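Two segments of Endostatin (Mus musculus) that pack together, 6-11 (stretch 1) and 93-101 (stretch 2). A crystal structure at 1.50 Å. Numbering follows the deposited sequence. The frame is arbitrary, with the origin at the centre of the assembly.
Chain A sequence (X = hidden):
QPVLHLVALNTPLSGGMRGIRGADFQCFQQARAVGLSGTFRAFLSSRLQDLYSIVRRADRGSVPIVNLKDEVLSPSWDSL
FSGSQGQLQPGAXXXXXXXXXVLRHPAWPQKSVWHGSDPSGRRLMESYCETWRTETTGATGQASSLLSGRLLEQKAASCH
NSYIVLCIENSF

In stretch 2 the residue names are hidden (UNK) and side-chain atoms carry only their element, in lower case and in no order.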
# COMPACT_ATOMS: atom_id res chain seq x y z
N LEU A 6 -2.08 -4.88 7.19
CA LEU A 6 -1.48 -4.01 6.17
C LEU A 6 0.02 -4.11 6.47
O LEU A 6 0.47 -3.72 7.55
CB LEU A 6 -1.98 -2.57 6.33
CG LEU A 6 -1.52 -1.55 5.29
CD1 LEU A 6 -2.09 -1.87 3.93
CD2 LEU A 6 -1.99 -0.15 5.72
N VAL A 7 0.79 -4.64 5.53
CA VAL A 7 2.21 -4.92 5.73
C VAL A 7 3.04 -4.48 4.54
O VAL A 7 2.63 -4.64 3.39
CB VAL A 7 2.40 -6.46 5.92
CG1 VAL A 7 3.83 -6.79 6.31
CG2 VAL A 7 1.44 -7.00 6.99
N ALA A 8 4.21 -3.91 4.80
CA ALA A 8 5.07 -3.45 3.72
C ALA A 8 6.00 -4.53 3.15
O ALA A 8 6.46 -5.44 3.88
CB ALA A 8 5.90 -2.26 4.21
N LEU A 9 6.30 -4.42 1.85
CA LEU A 9 7.27 -5.31 1.23
C LEU A 9 8.63 -5.04 1.89
O LEU A 9 8.91 -3.92 2.35
CB LEU A 9 7.35 -5.09 -0.28
CG LEU A 9 6.15 -5.61 -1.09
CD1 LEU A 9 6.40 -5.34 -2.56
CD2 LEU A 9 5.97 -7.13 -0.89
N ASN A 10 9.51 -6.04 1.89
CA ASN A 10 10.80 -5.93 2.55
C ASN A 10 11.83 -5.00 1.92
O ASN A 10 12.90 -4.81 2.49
CB ASN A 10 11.39 -7.33 2.78
CG ASN A 10 10.58 -8.15 3.78
OD1 ASN A 10 9.97 -7.61 4.70
ND2 ASN A 10 10.59 -9.46 3.60
N THR A 11 11.55 -4.50 0.72
CA THR A 11 12.45 -3.54 0.08
C THR A 11 11.59 -2.53 -0.65
O THR A 11 10.43 -2.80 -0.96
CB THR A 11 13.36 -4.16 -1.02
OG1 THR A 11 12.57 -4.50 -2.16
CG2 THR A 11 14.08 -5.40 -0.52
N UNK A 93 2.49 2.84 13.30
CA UNK A 93 3.71 2.23 12.75
C UNK A 93 3.36 1.22 11.66
O UNK A 93 2.34 0.53 11.75
c UNK A 93 5.89 1.38 15.78
n UNK A 93 5.06 -1.34 18.11
c UNK A 93 5.00 2.24 14.93
c UNK A 93 5.74 -0.41 17.46
c UNK A 93 4.44 1.43 13.83
n UNK A 93 7.04 -0.24 17.72
n UNK A 93 5.16 0.35 16.53
N UNK A 94 4.20 1.14 10.65
CA UNK A 94 3.99 0.16 9.60
C UNK A 94 5.25 -0.67 9.52
O UNK A 94 6.36 -0.14 9.45
c UNK A 94 1.85 2.19 7.07
c UNK A 94 3.63 -0.28 7.13
c UNK A 94 3.66 0.81 8.23
c UNK A 94 2.32 1.55 8.34
N UNK A 95 5.07 -1.98 9.67
CA UNK A 95 6.17 -2.95 9.62
C UNK A 95 6.19 -3.72 8.29
O UNK A 95 5.13 -3.98 7.69
c UNK A 95 5.13 -2.38 14.06
c UNK A 95 7.38 -3.22 12.71
c UNK A 95 6.38 -2.22 14.64
c UNK A 95 6.14 -3.38 12.11
c UNK A 95 6.03 -3.98 10.75
c UNK A 95 7.50 -2.64 13.98
c UNK A 95 5.02 -2.96 12.80
N UNK A 96 7.39 -4.10 7.86
CA UNK A 96 7.56 -4.93 6.68
C UNK A 96 7.31 -6.38 7.15
O UNK A 96 7.19 -6.62 8.37
o UNK A 96 9.91 -5.19 7.17
c UNK A 96 8.99 -4.80 6.17
N UNK A 97 7.26 -7.33 6.22
CA UNK A 97 7.00 -8.74 6.56
C UNK A 97 8.05 -9.29 7.52
O UNK A 97 7.71 -10.05 8.44
c UNK A 97 4.50 -10.06 4.96
c UNK A 97 4.45 -8.47 2.67
c UNK A 97 3.27 -9.09 3.13
c UNK A 97 6.95 -9.61 5.29
c UNK A 97 5.64 -8.66 3.37
c UNK A 97 5.68 -9.45 4.52
c UNK A 97 3.30 -9.89 4.28
N UNK A 98 9.30 -8.89 7.34
CA UNK A 98 10.36 -9.37 8.23
C UNK A 98 10.50 -8.60 9.56
O UNK A 98 11.52 -8.73 10.25
o UNK A 98 11.79 -7.10 7.44
c UNK A 98 11.71 -9.50 7.49
o UNK A 98 13.16 -8.20 6.12
c UNK A 98 12.25 -8.17 6.99
N UNK A 99 9.49 -7.78 9.88
CA UNK A 99 9.45 -7.08 11.15
C UNK A 99 10.14 -5.76 11.36
O UNK A 99 10.27 -5.34 12.50
N UNK A 100 10.53 -5.07 10.30
CA UNK A 100 11.19 -3.78 10.45
C UNK A 100 10.23 -2.60 10.32
O UNK A 100 9.31 -2.62 9.48
c UNK A 100 14.13 -4.92 6.07
n UNK A 100 14.98 -3.96 5.74
n UNK A 100 13.87 -5.18 7.35
c UNK A 100 14.45 -4.49 8.48
n UNK A 100 13.53 -5.62 5.12
c UNK A 100 13.51 -4.54 9.67
c UNK A 100 12.30 -3.64 9.41
N UNK A 101 10.41 -1.59 11.17
CA UNK A 101 9.58 -0.39 11.11
C UNK A 101 10.13 0.42 9.93
O UNK A 101 11.27 0.92 9.95
o UNK A 101 8.40 2.07 13.50
c UNK A 101 9.69 0.40 12.42
o UNK A 101 8.63 2.32 11.38
c UNK A 101 8.84 1.68 12.42
O HOH W 1 2.71 -3.79 9.14
O HOH W 2 15.68 -4.03 3.08

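Position 93 carries three carbons, a nitrogen, then a carbon bearing two more nitrogens, a guanidinium on a long arm. The side chain is out of reach of stretch 1, and the residue makes no contact: Arg93.

Position 94 has four carbons, forked at the first, with one arm two carbons long. CA-to-CB points toward stretch 1, and the one-carbon arm rests near Ala8 CB, a small apolar touch. This is Ile94, with CG2 4.2 Å from Ala8 CB.

At position 95 one carbon leads to a six-carbon ring with no oxygen. CA-to-CB points sideways, and the ring ends farther from stretch 1, so the backbone does the work. The residue is Phe95. Ala8 N donates to Phe95 O at 3.0 Å, nearly straight at 169°, and the water 1 oxygen donates to both Leu6 O (2.7 Å) and Phe95 O (2.8 Å).

Position 96 offers one carbon and one oxygen, the carbon lying near Asn10 OD1: Ser96. Ser96 CB sits 3.3 Å from Asn10 OD1, and Ser96 CA makes a CH...O contact of 3.1 Å with Ala8 O. The hydroxyl turns to its own stretch, where Ser96 OG accepts from the backbone N of position 100 at 3.2 Å.

Position 97 again shows one carbon and a six-carbon ring without oxygen. Val7 CG1 stands over one face, 10° off the normal, while Leu9 CD2 meets the edge. This is Phe97: Val7 CG1 is 3.6 Å from its ring centroid, and Leu9 CD2 is 4.1 Å from Phe97 CE2. Phe97 N gives a weak hydrogen bond to Ala8 O (3.1 Å, 133°).

At position 98 two carbons, the second holding two oxygens, bring a carboxylate near Asn10 OD1: Asp98, one carbon short of glutamate. Asp98 N donates to Asn10 OD1 at 3.0 Å, and Asp98 OD1 accepts from Ser96 OG at 2.7 Å.

Position 99 has no side-chain atoms and touches nothing on stretch 1: Gly99. At phi 85° and psi 16°, a CB would be jammed against the preceding carbonyl O, and the residue closes the type I turn begun at Ser96.

Position 100 repeats the guanidinium pattern, one terminal nitrogen reaching Asn10 O: Arg100. Arg100 NH2 donates to Asn10 O at 2.8 Å and bridges to Asp98 OD2, also at 2.8 Å.

Position 101, two carbons and two oxygens on the second, is out of reach of stretch 1: Asp101.

The rules read simply. A single backbone bridge, Ala8 with Ser96, sets the register. Val7 and Leu9 pack on Phe97, and Asn10 grips the turn by its side-chain oxygen and Arg100 by its carbonyl. Asp98 fixes that arginine from within its own stretch.

Stretch 2 93-101: RIFSFDGRD
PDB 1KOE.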